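Local coordinates for protein pyridoxal kinase (Lactobacillus plantarum, PDB 3H74) that probably phosphorylates pyridoxal at its 5'-hydroxyl with ATP, making pyridoxal 5'-phosphate as a kinase of the ribokinase superfamily, at residues A[42-45]-A[51-54]; A[63-68]-A[89-94]; A[67-72]-A[96-101]; A[77-82]-A[216-221]. All coordinates share one frame; numbering follows the deposited sequence.

Contact 1 of 4, residues A[42-45]-A[51-54]; sequences LSTH and TPAV
Leu42 and Val54 stand side by side on one face of the sheet, a non-hydrogen-bonded antiparallel pair where strand 32-42 gives way to a loop and the chain returns into the short edge strand 54-55. Their side chains point the same way and touch alongside: Val54 brings one branch, CG2, to within 3.8 Å of Leu42 CD2. The backbone then turns a corner at Ser43, and the partners change from apolar to polar. Ser43 N donates to Ala53 O over 2.9 Å, while the Ser43 hydroxyl reaches back toward the returning segment, its OG set between the backbone N and the carbonyl carbon (chi1 53°). There OG accepts the Ala53 N-H, also at 2.9 Å and fairly straight at 158°, so Ala53 is gripped at both its N-H and its carbonyl. Pro52 leans in beside this pair, its CB 3.5 Å from Ser43 OG, and its ring crosses the Thr44 side chain at about a right angle. On the far side of strand 32-42, Leu42 bonds through its backbone to Leu12 and Ala14, which ties the loop base to the neighbouring parallel strand. His45 turns away, with NE2 bonded to Arg258 O. The Thr44 hydroxyl bends over its own backbone instead, and OG1 donates to His45 O at 2.8 Å.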
loop_
_atom_site.group_PDB
_atom_site.type_symbol
_atom_site.label_atom_id
_atom_site.label_comp_id
_atom_site.label_asym_id
_atom_site.label_seq_id
_atom_site.Cartn_x
_atom_site.Cartn_y
_atom_site.Cartn_z
ATOM N N LEU A 42 -9.033 10.768 -10.755
ATOM C CA LEU A 42 -10.386 10.268 -11.059
ATOM C C LEU A 42 -11.438 11.115 -10.386
ATOM O O LEU A 42 -11.226 11.612 -9.273
ATOM C CB LEU A 42 -10.570 8.829 -10.572
ATOM C CG LEU A 42 -9.560 7.765 -11.009
ATOM C CD1 LEU A 42 -8.350 7.689 -10.068
ATOM C CD2 LEU A 42 -10.242 6.405 -11.033
ATOM N N SER A 43 -12.602 11.229 -11.021
ATOM C CA SER A 43 -13.736 11.932 -10.410
ATOM C C SER A 43 -14.216 11.228 -9.126
ATOM O O SER A 43 -14.616 11.889 -8.148
ATOM C CB SER A 43 -14.891 12.054 -11.400
ATOM O OG SER A 43 -15.226 10.778 -11.925
ATOM N N THR A 44 -14.215 9.895 -9.160
ATOM C CA THR A 44 -14.587 9.046 -8.022
ATOM C C THR A 44 -13.737 7.786 -8.128
ATOM O O THR A 44 -13.158 7.511 -9.184
ATOM C CB THR A 44 -16.075 8.576 -8.073
ATOM O OG1 THR A 44 -16.247 7.636 -9.148
ATOM C CG2 THR A 44 -17.066 9.724 -8.237
ATOM N N HIS A 45 -13.692 6.975 -7.069
ATOM C CA HIS A 45 -13.072 5.673 -7.242
ATOM C C HIS A 45 -13.942 4.780 -8.130
ATOM O O HIS A 45 -15.058 5.147 -8.526
ATOM C CB HIS A 45 -12.628 5.016 -5.917
ATOM C CG HIS A 45 -13.739 4.627 -4.989
ATOM N ND1 HIS A 45 -14.747 3.750 -5.339
ATOM C CD2 HIS A 45 -13.951 4.949 -3.691
ATOM C CE1 HIS A 45 -15.540 3.566 -4.296
ATOM N NE2 HIS A 45 -15.082 4.289 -3.289
ATOM N N THR A 51 -18.916 4.609 -14.212
ATOM C CA THR A 51 -17.656 4.891 -14.882
ATOM C C THR A 51 -17.138 6.286 -14.538
ATOM O O THR A 51 -17.793 7.276 -14.838
ATOM C CB THR A 51 -17.848 4.786 -16.400
ATOM O OG1 THR A 51 -18.331 3.467 -16.708
ATOM C CG2 THR A 51 -16.535 5.015 -17.127
ATOM N N PRO A 52 -15.969 6.370 -13.875
ATOM C CA PRO A 52 -15.445 7.690 -13.548
ATOM C C PRO A 52 -14.778 8.410 -14.711
ATOM O O PRO A 52 -14.406 7.795 -15.719
ATOM C CB PRO A 52 -14.427 7.417 -12.435
ATOM C CG PRO A 52 -14.233 5.978 -12.373
ATOM C CD PRO A 52 -15.140 5.281 -13.331
ATOM N N ALA A 53 -14.633 9.723 -14.544
ATOM C CA ALA A 53 -13.892 10.570 -15.474
ATOM C C ALA A 53 -12.440 10.601 -15.003
ATOM O O ALA A 53 -12.158 11.022 -13.874
ATOM C CB ALA A 53 -14.476 11.969 -15.492
ATOM N N VAL A 54 -11.517 10.158 -15.847
ATOM C CA VAL A 54 -10.149 9.892 -15.428
ATOM C C VAL A 54 -9.160 10.616 -16.324
ATOM O O VAL A 54 -9.276 10.560 -17.556
ATOM C CB VAL A 54 -9.854 8.376 -15.499
ATOM C CG1 VAL A 54 -8.398 8.062 -15.114
ATOM C CG2 VAL A 54 -10.820 7.585 -14.612
#

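Contact 2 of 4, residues A[63-68]-A[89-94]; sequences QVFAHW and CQQITT
Phe65 reaches from helix 61-70 across to helix 86-98 and meets Gln91 and Ile92 with the far end of its ring. CZ lies 3.9 Å from Ile92 CG1, and that methylene sits at the ring edge, near its plane; the two side chains cross obliquely. CE2 approaches the backbone of the second helix at Gln91 O, also 3.9 Å, and stands 4.2 Å from Gln91 CB. With CG beside the backbone N and anti to the carbonyl carbon (chi1 -64°), the ring is carried toward helix 86-98. Around this first shell, Tyr95 stacks on the Phe65 ring, Trp68 CE3 comes up to its edge in plane, and Leu37 of strand 32-42 touches it from the sheet. Ile92 in turn packs on Leu61 and Val83. An alanine in place of Phe65 would take away the whole ring, and this would probably open a gap between the helices and leave Ile92 CG1 and the Tyr95 ring without their partner. No hydrogen bond joins these two segments, so here the helices are held together by dispersion and by the burial of apolar surface.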
loop_
_atom_site.group_PDB
_atom_site.type_symbol
_atom_site.label_atom_id
_atom_site.label_comp_id
_atom_site.label_asym_id
_atom_site.label_seq_id
_atom_site.Cartn_x
_atom_site.Cartn_y
_atom_site.Cartn_z
ATOM N N GLN A 63 7.419 14.224 -16.694
ATOM C CA GLN A 63 7.702 15.648 -16.542
ATOM C C GLN A 63 7.879 16.052 -15.085
ATOM O O GLN A 63 8.705 16.897 -14.758
ATOM C CB GLN A 63 6.587 16.468 -17.155
ATOM C CG GLN A 63 6.297 16.161 -18.611
ATOM C CD GLN A 63 5.220 17.062 -19.147
ATOM O OE1 GLN A 63 5.324 18.288 -19.071
ATOM N NE2 GLN A 63 4.155 16.458 -19.671
ATOM N N VAL A 64 7.062 15.465 -14.210
ATOM C CA VAL A 64 7.204 15.680 -12.767
ATOM C C VAL A 64 8.590 15.239 -12.304
ATOM O O VAL A 64 9.303 16.005 -11.668
ATOM C CB VAL A 64 6.122 14.914 -11.964
ATOM C CG1 VAL A 64 6.353 15.060 -10.465
ATOM C CG2 VAL A 64 4.739 15.420 -12.322
ATOM N N PHE A 65 8.979 14.017 -12.649
ATOM C CA PHE A 65 10.270 13.504 -12.222
ATOM C C PHE A 65 11.419 14.322 -12.803
ATOM O O PHE A 65 12.400 14.592 -12.109
ATOM C CB PHE A 65 10.418 12.029 -12.581
ATOM C CG PHE A 65 9.436 11.122 -11.873
ATOM C CD1 PHE A 65 9.062 11.357 -10.545
ATOM C CD2 PHE A 65 8.898 10.027 -12.533
ATOM C CE1 PHE A 65 8.155 10.517 -9.894
ATOM C CE2 PHE A 65 7.994 9.182 -11.882
ATOM C CZ PHE A 65 7.621 9.442 -10.563
ATOM N N ALA A 66 11.285 14.742 -14.064
ATOM C CA ALA A 66 12.315 15.588 -14.682
ATOM C C ALA A 66 12.432 16.920 -13.944
ATOM O O ALA A 66 13.536 17.412 -13.677
ATOM C CB ALA A 66 11.991 15.818 -16.137
ATOM N N HIS A 67 11.287 17.511 -13.598
ATOM C CA HIS A 67 11.295 18.763 -12.859
ATOM C C HIS A 67 11.935 18.605 -11.475
ATOM O O HIS A 67 12.810 19.386 -11.088
ATOM C CB HIS A 67 9.891 19.351 -12.740
ATOM C CG HIS A 67 9.856 20.618 -11.958
ATOM N ND1 HIS A 67 8.796 20.979 -11.148
ATOM C CD2 HIS A 67 10.775 21.605 -11.840
ATOM C CE1 HIS A 67 9.063 22.141 -10.582
ATOM N NE2 HIS A 67 10.258 22.541 -10.981
ATOM N N TRP A 68 11.486 17.607 -10.718
ATOM C CA TRP A 68 12.057 17.381 -9.397
ATOM C C TRP A 68 13.571 17.161 -9.466
ATOM O O TRP A 68 14.302 17.644 -8.608
ATOM C CB TRP A 68 11.391 16.197 -8.718
ATOM C CG TRP A 68 9.950 16.418 -8.338
ATOM C CD1 TRP A 68 9.249 17.589 -8.361
ATOM C CD2 TRP A 68 9.060 15.424 -7.837
ATOM N NE1 TRP A 68 7.963 17.384 -7.907
ATOM C CE2 TRP A 68 7.827 16.060 -7.574
ATOM C CE3 TRP A 68 9.185 14.049 -7.590
ATOM C CZ2 TRP A 68 6.720 15.358 -7.076
ATOM C CZ3 TRP A 68 8.089 13.354 -7.094
ATOM C CH2 TRP A 68 6.871 14.015 -6.837
ATOM N N CYS A 89 5.009 2.392 -14.096
ATOM C CA CYS A 89 5.835 1.559 -13.226
ATOM C C CYS A 89 7.315 1.736 -13.546
ATOM O O CYS A 89 8.141 1.885 -12.656
ATOM C CB CYS A 89 5.464 0.087 -13.369
ATOM S SG CYS A 89 3.986 -0.403 -12.472
ATOM N N GLN A 90 7.634 1.725 -14.839
ATOM C CA GLN A 90 9.016 1.880 -15.292
ATOM C C GLN A 90 9.588 3.250 -14.944
ATOM O O GLN A 90 10.708 3.353 -14.459
ATOM C CB GLN A 90 9.115 1.619 -16.796
ATOM C CG GLN A 90 8.799 0.181 -17.175
ATOM C CD GLN A 90 8.643 -0.026 -18.672
ATOM O OE1 GLN A 90 8.459 0.923 -19.432
ATOM N NE2 GLN A 90 8.702 -1.281 -19.099
ATOM N N GLN A 91 8.794 4.292 -15.170
ATOM C CA GLN A 91 9.199 5.657 -14.838
ATOM C C GLN A 91 9.481 5.812 -13.351
ATOM O O GLN A 91 10.496 6.380 -12.951
ATOM C CB GLN A 91 8.113 6.642 -15.253
ATOM C CG GLN A 91 7.988 6.826 -16.763
ATOM C CD GLN A 91 8.981 7.841 -17.335
ATOM O OE1 GLN A 91 9.578 8.638 -16.602
ATOM N NE2 GLN A 91 9.151 7.819 -18.649
ATOM N N ILE A 92 8.568 5.300 -12.526
ATOM C CA ILE A 92 8.740 5.348 -11.072
ATOM C C ILE A 92 9.989 4.573 -10.632
ATOM O O ILE A 92 10.772 5.062 -9.822
ATOM C CB ILE A 92 7.472 4.857 -10.327
ATOM C CG1 ILE A 92 6.310 5.819 -10.584
ATOM C CG2 ILE A 92 7.741 4.686 -8.818
ATOM C CD1 ILE A 92 4.950 5.272 -10.181
ATOM N N THR A 93 10.175 3.378 -11.194
ATOM C CA THR A 93 11.314 2.530 -10.828
ATOM C C THR A 93 12.646 3.275 -10.996
ATOM O O THR A 93 13.474 3.302 -10.085
ATOM C CB THR A 93 11.326 1.206 -11.631
ATOM O OG1 THR A 93 10.116 0.479 -11.381
ATOM C CG2 THR A 93 12.514 0.331 -11.227
ATOM N N THR A 94 12.834 3.915 -12.145
ATOM C CA THR A 94 14.110 4.593 -12.392
ATOM C C THR A 94 14.256 5.872 -11.563
ATOM O O THR A 94 15.359 6.193 -11.104
ATOM C CB THR A 94 14.352 4.905 -13.870
ATOM O OG1 THR A 94 13.426 5.904 -14.295
ATOM C CG2 THR A 94 14.209 3.648 -14.732
#

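Contact 3 of 4, residues A[67-72]-A[96-101]; sequences HWTRAQ and LEQQTL
Thr69 and Gln98 join the C-terminal ends of two neighbouring helices, 61-70 and 86-98, which run side by side in nearly the same direction in this ribokinase-like alpha/beta fold. The link is a single side-chain hydrogen bond at the surface: Gln98 NE2 donates to Thr69 OG1 over 3.1 Å, with an angle of 155° at the hydrogen. The hydroxyl oxygen lies in the plane of the Gln98 amide, as suits an N-H that itself lies in that plane. Gln98 gets there with an extended chain beyond CG, and its end meets the short Thr69 side chain at about a right angle. On the threonine, OG1 sits beside the backbone N, anti to the carbonyl carbon (chi1 -62°), which lets it reach back within its own helix. There it is bonded to the carbonyl oxygen of Phe65, one turn earlier. The hydroxyl therefore gives its proton to Phe65 O and takes one from Gln98, and the two bonds together fix its rotation. The methyl branch of Thr69 stands farther off, CG2 being 4.1 Å from Gln98 NE2.

Just beyond Thr69 the first helix closes with a Schellman motif: Gln72 adopts positive phi (64°), and Gln72 N bonds to Thr69 O at 3.0 Å. Beneath this surface bridge the same helix ends rest on the core. Trp68 packs against Leu73 and Phe75, while Leu96 of helix 86-98 lies on Ala78 and Ile80 of strand 77-80, and Leu101 covers Ala78 on the way into strand 103-106.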
loop_
_atom_site.group_PDB
_atom_site.type_symbol
_atom_site.label_atom_id
_atom_site.label_comp_id
_atom_site.label_asym_id
_atom_site.label_seq_id
_atom_site.Cartn_x
_atom_site.Cartn_y
_atom_site.Cartn_z
ATOM N N HIS A 67 11.287 17.511 -13.598
ATOM C CA HIS A 67 11.295 18.763 -12.859
ATOM C C HIS A 67 11.935 18.605 -11.475
ATOM O O HIS A 67 12.810 19.386 -11.088
ATOM C CB HIS A 67 9.891 19.351 -12.740
ATOM C CG HIS A 67 9.856 20.618 -11.958
ATOM N ND1 HIS A 67 8.796 20.979 -11.148
ATOM C CD2 HIS A 67 10.775 21.605 -11.840
ATOM C CE1 HIS A 67 9.063 22.141 -10.582
ATOM N NE2 HIS A 67 10.258 22.541 -10.981
ATOM N N TRP A 68 11.486 17.607 -10.718
ATOM C CA TRP A 68 12.057 17.381 -9.397
ATOM C C TRP A 68 13.571 17.161 -9.466
ATOM O O TRP A 68 14.302 17.644 -8.608
ATOM C CB TRP A 68 11.391 16.197 -8.718
ATOM C CG TRP A 68 9.950 16.418 -8.338
ATOM C CD1 TRP A 68 9.249 17.589 -8.361
ATOM C CD2 TRP A 68 9.060 15.424 -7.837
ATOM N NE1 TRP A 68 7.963 17.384 -7.907
ATOM C CE2 TRP A 68 7.827 16.060 -7.574
ATOM C CE3 TRP A 68 9.185 14.049 -7.590
ATOM C CZ2 TRP A 68 6.720 15.358 -7.076
ATOM C CZ3 TRP A 68 8.089 13.354 -7.094
ATOM C CH2 TRP A 68 6.871 14.015 -6.837
ATOM N N THR A 69 14.030 16.448 -10.492
ATOM C CA THR A 69 15.464 16.241 -10.710
ATOM C C THR A 69 16.186 17.575 -10.932
ATOM O O THR A 69 17.175 17.871 -10.253
ATOM C CB THR A 69 15.707 15.278 -11.879
ATOM O OG1 THR A 69 15.128 14.003 -11.568
ATOM C CG2 THR A 69 17.208 15.095 -12.142
ATOM N N ARG A 70 15.665 18.398 -11.839
ATOM C CA ARG A 70 16.298 19.696 -12.127
ATOM C C ARG A 70 16.289 20.605 -10.898
ATOM O O ARG A 70 17.214 21.387 -10.687
ATOM C CB ARG A 70 15.623 20.403 -13.317
ATOM C CG ARG A 70 15.710 19.671 -14.665
ATOM C CD ARG A 70 15.154 20.483 -15.839
ATOM N NE ARG A 70 13.836 21.006 -15.546
ATOM C CZ ARG A 70 12.680 20.431 -15.873
ATOM N NH1 ARG A 70 12.630 19.299 -16.569
ATOM N NH2 ARG A 70 11.549 21.009 -15.509
ATOM N N ALA A 71 15.230 20.507 -10.095
ATOM C CA ALA A 71 15.076 21.331 -8.896
ATOM C C ALA A 71 15.882 20.791 -7.709
ATOM O O ALA A 71 15.904 21.405 -6.635
ATOM C CB ALA A 71 13.592 21.460 -8.533
ATOM N N GLN A 72 16.533 19.647 -7.909
ATOM C CA GLN A 72 17.410 19.036 -6.896
ATOM C C GLN A 72 16.663 18.622 -5.632
ATOM O O GLN A 72 17.179 18.737 -4.515
ATOM C CB GLN A 72 18.603 19.944 -6.567
ATOM C CG GLN A 72 19.575 20.123 -7.729
ATOM C CD GLN A 72 20.752 20.993 -7.354
ATOM O OE1 GLN A 72 20.664 22.221 -7.379
ATOM N NE2 GLN A 72 21.863 20.361 -6.993
ATOM N N LEU A 96 13.057 6.365 -8.520
ATOM C CA LEU A 96 13.406 5.926 -7.171
ATOM C C LEU A 96 14.884 5.539 -7.073
ATOM O O LEU A 96 15.544 5.830 -6.073
ATOM C CB LEU A 96 12.513 4.764 -6.735
ATOM C CG LEU A 96 11.021 5.080 -6.588
ATOM C CD1 LEU A 96 10.239 3.779 -6.400
ATOM C CD2 LEU A 96 10.740 6.073 -5.460
ATOM N N GLU A 97 15.385 4.898 -8.123
ATOM C CA GLU A 97 16.792 4.493 -8.204
ATOM C C GLU A 97 17.752 5.692 -8.186
ATOM O O GLU A 97 18.888 5.567 -7.713
ATOM C CB GLU A 97 17.020 3.619 -9.444
ATOM C CG GLU A 97 18.441 3.033 -9.598
ATOM C CD GLU A 97 18.946 2.302 -8.360
ATOM O OE1 GLU A 97 18.242 1.402 -7.845
ATOM O OE2 GLU A 97 20.066 2.623 -7.907
ATOM N N GLN A 98 17.297 6.846 -8.687
ATOM C CA GLN A 98 18.090 8.088 -8.650
ATOM C C GLN A 98 18.215 8.638 -7.238
ATOM O O GLN A 98 19.112 9.430 -6.949
ATOM C CB GLN A 98 17.448 9.186 -9.501
ATOM C CG GLN A 98 17.407 8.974 -10.994
ATOM C CD GLN A 98 16.605 10.071 -11.696
ATOM O OE1 GLN A 98 16.120 9.877 -12.805
ATOM N NE2 GLN A 98 16.453 11.220 -11.040
ATOM N N GLN A 99 17.284 8.256 -6.368
ATOM C CA GLN A 99 17.260 8.777 -5.012
ATOM C C GLN A 99 18.143 7.940 -4.089
ATOM O O GLN A 99 18.676 6.905 -4.496
ATOM C CB GLN A 99 15.818 8.839 -4.481
ATOM C CG GLN A 99 14.779 9.440 -5.449
ATOM C CD GLN A 99 15.262 10.680 -6.200
ATOM O OE1 GLN A 99 15.310 10.691 -7.432
ATOM N NE2 GLN A 99 15.615 11.726 -5.461
ATOM N N THR A 100 18.307 8.413 -2.857
ATOM C CA THR A 100 18.966 7.646 -1.803
ATOM C C THR A 100 17.987 7.522 -0.637
ATOM O O THR A 100 18.164 8.125 0.423
ATOM C CB THR A 100 20.298 8.303 -1.356
ATOM O OG1 THR A 100 21.117 8.563 -2.503
ATOM C CG2 THR A 100 21.066 7.388 -0.400
ATOM N N LEU A 101 16.931 6.743 -0.857
ATOM C CA LEU A 101 15.865 6.607 0.125
ATOM C C LEU A 101 16.282 5.737 1.292
ATOM O O LEU A 101 16.922 4.703 1.108
ATOM C CB LEU A 101 14.613 6.014 -0.526
ATOM C CG LEU A 101 13.959 6.792 -1.668
ATOM C CD1 LEU A 101 12.943 5.893 -2.344
ATOM C CD2 LEU A 101 13.309 8.086 -1.190
#

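Contact 4 of 4, residues A[77-82]-A[216-221]; sequences QALIGY and TLAAVI
Leu79 leaves strand 77-80 toward helix 213-226 and ends against Ala218 and Ala219. Its CB sets out toward the helix, and CG stands anti to the backbone N (chi1 166°), so that both methyls arrive at the helix surface. CD1 comes to 4.1 Å from Ala218 CB. CD2 goes to the neighbouring residue, 3.8 Å from Ala219 CA and 4.3 Å from Ala219 CB, and it also lies 4.0 Å from Ala218 O. With alanines at both positions, the helix backbone itself forms part of the surface on which the leucine rests. A serine in place of Leu79 would lose both methyls and is likely to leave Ala218 CB and the Ala219 backbone facing a gap, with a hydroxyl in an apolar setting. The strand is held on both sides, Leu79 bonding to Leu7 and Ala78 to Leu103 and Val105, while helix 231-251 packs behind the helix at Val220 and Ile221. A helix packed on a mostly parallel central sheet is the layering of three-layer alpha/beta folds, the ribokinase fold among them; helix 213-226 begins at a Gly-Thr-Gly-Asp sequence, which in relatives lines the phosphate-transfer site.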
loop_
_atom_site.group_PDB
_atom_site.type_symbol
_atom_site.label_atom_id
_atom_site.label_comp_id
_atom_site.label_asym_id
_atom_site.label_seq_id
_atom_site.Cartn_x
_atom_site.Cartn_y
_atom_site.Cartn_z
ATOM N N GLN A 77 11.798 9.133 2.263
ATOM C CA GLN A 77 11.056 7.892 2.165
ATOM C C GLN A 77 10.102 7.938 0.979
ATOM O O GLN A 77 9.768 9.022 0.487
ATOM C CB GLN A 77 10.236 7.670 3.432
ATOM C CG GLN A 77 11.035 7.512 4.715
ATOM C CD GLN A 77 11.102 8.771 5.559
ATOM O OE1 GLN A 77 10.463 9.786 5.269
ATOM N NE2 GLN A 77 11.855 8.693 6.637
ATOM N N ALA A 78 9.642 6.768 0.543
ATOM C CA ALA A 78 8.626 6.688 -0.498
ATOM C C ALA A 78 7.691 5.527 -0.246
ATOM O O ALA A 78 8.121 4.453 0.203
ATOM C CB ALA A 78 9.262 6.549 -1.872
ATOM N N LEU A 79 6.415 5.776 -0.538
ATOM C CA LEU A 79 5.375 4.766 -0.541
ATOM C C LEU A 79 4.736 4.783 -1.917
ATOM O O LEU A 79 4.283 5.835 -2.386
ATOM C CB LEU A 79 4.319 5.075 0.523
ATOM C CG LEU A 79 2.994 4.311 0.460
ATOM C CD1 LEU A 79 3.196 2.811 0.641
ATOM C CD2 LEU A 79 2.028 4.844 1.497
ATOM N N ILE A 80 4.697 3.625 -2.562
ATOM C CA ILE A 80 4.068 3.513 -3.878
ATOM C C ILE A 80 2.861 2.604 -3.756
ATOM O O ILE A 80 2.998 1.450 -3.322
ATOM C CB ILE A 80 5.033 2.936 -4.964
ATOM C CG1 ILE A 80 6.424 3.593 -4.906
ATOM C CG2 ILE A 80 4.394 3.014 -6.345
ATOM C CD1 ILE A 80 6.460 5.108 -5.120
ATOM N N GLY A 81 1.691 3.126 -4.104
ATOM C CA GLY A 81 0.467 2.333 -4.163
ATOM C C GLY A 81 0.098 2.056 -5.608
ATOM O O GLY A 81 0.969 1.847 -6.445
ATOM N N TYR A 82 -1.199 2.048 -5.898
ATOM C CA TYR A 82 -1.687 1.798 -7.255
ATOM C C TYR A 82 -0.973 2.681 -8.277
ATOM O O TYR A 82 -0.934 3.905 -8.122
ATOM C CB TYR A 82 -3.198 2.052 -7.323
ATOM C CG TYR A 82 -3.789 1.928 -8.709
ATOM C CD1 TYR A 82 -4.381 0.741 -9.130
ATOM C CD2 TYR A 82 -3.761 3.002 -9.599
ATOM C CE1 TYR A 82 -4.931 0.627 -10.408
ATOM C CE2 TYR A 82 -4.299 2.892 -10.884
ATOM C CZ TYR A 82 -4.880 1.696 -11.272
ATOM O OH TYR A 82 -5.436 1.555 -12.531
ATOM N N THR A 216 -4.871 2.484 3.563
ATOM C CA THR A 216 -4.635 3.016 4.892
ATOM C C THR A 216 -3.612 2.162 5.641
ATOM O O THR A 216 -2.721 2.696 6.301
ATOM C CB THR A 216 -5.955 3.156 5.639
ATOM O OG1 THR A 216 -6.786 4.071 4.908
ATOM C CG2 THR A 216 -5.731 3.686 7.046
ATOM N N LEU A 217 -3.716 0.842 5.525
ATOM C CA LEU A 217 -2.708 -0.034 6.111
ATOM C C LEU A 217 -1.310 0.307 5.612
ATOM O O LEU A 217 -0.367 0.430 6.407
ATOM C CB LEU A 217 -3.026 -1.496 5.804
ATOM C CG LEU A 217 -2.092 -2.527 6.454
ATOM C CD1 LEU A 217 -2.307 -2.646 7.955
ATOM C CD2 LEU A 217 -2.271 -3.887 5.795
ATOM N N ALA A 218 -1.176 0.469 4.296
ATOM C CA ALA A 218 0.121 0.769 3.715
ATOM C C ALA A 218 0.664 2.105 4.205
ATOM O O ALA A 218 1.846 2.220 4.510
ATOM C CB ALA A 218 0.053 0.742 2.214
ATOM N N ALA A 219 -0.198 3.122 4.273
ATOM C CA ALA A 219 0.226 4.431 4.760
ATOM C C ALA A 219 0.709 4.349 6.208
ATOM O O ALA A 219 1.730 4.931 6.560
ATOM C CB ALA A 219 -0.894 5.465 4.610
ATOM N N VAL A 220 -0.037 3.633 7.045
ATOM C CA VAL A 220 0.343 3.487 8.452
ATOM C C VAL A 220 1.667 2.742 8.604
ATOM O O VAL A 220 2.539 3.159 9.362
ATOM C CB VAL A 220 -0.781 2.823 9.277
ATOM C CG1 VAL A 220 -0.295 2.444 10.652
ATOM C CG2 VAL A 220 -1.980 3.759 9.374
ATOM N N ILE A 221 1.815 1.651 7.865
ATOM C CA ILE A 221 3.057 0.882 7.919
ATOM C C ILE A 221 4.258 1.723 7.471
ATOM O O ILE A 221 5.281 1.785 8.169
ATOM C CB ILE A 221 2.934 -0.421 7.104
ATOM C CG1 ILE A 221 1.987 -1.397 7.813
ATOM C CG2 ILE A 221 4.311 -1.063 6.852
ATOM C CD1 ILE A 221 1.627 -2.638 7.020
#

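In the fold
Along the chain contact 1 comes first, closing the loop between strands 32-42 and 54-55 at the sheet edge, about 24 Å between centres from contact 2. Contacts 2 and 3 start from the same helix, share His67 and Trp68, and join helices 61-70 and 86-98 at two levels whose centres are about 8 Å apart, one buried and one at the surface. Contact 4 lies near the centre of the chain. Its strand 77-80 falls between those two helices in sequence and touches the second of them, through Ile80 on Ile92 and Ala78 on Leu96, and the following loop at Leu101, while Leu79 faces helix 213-226. The sheet is covered by helices on both faces, as in ribokinase-like kinases.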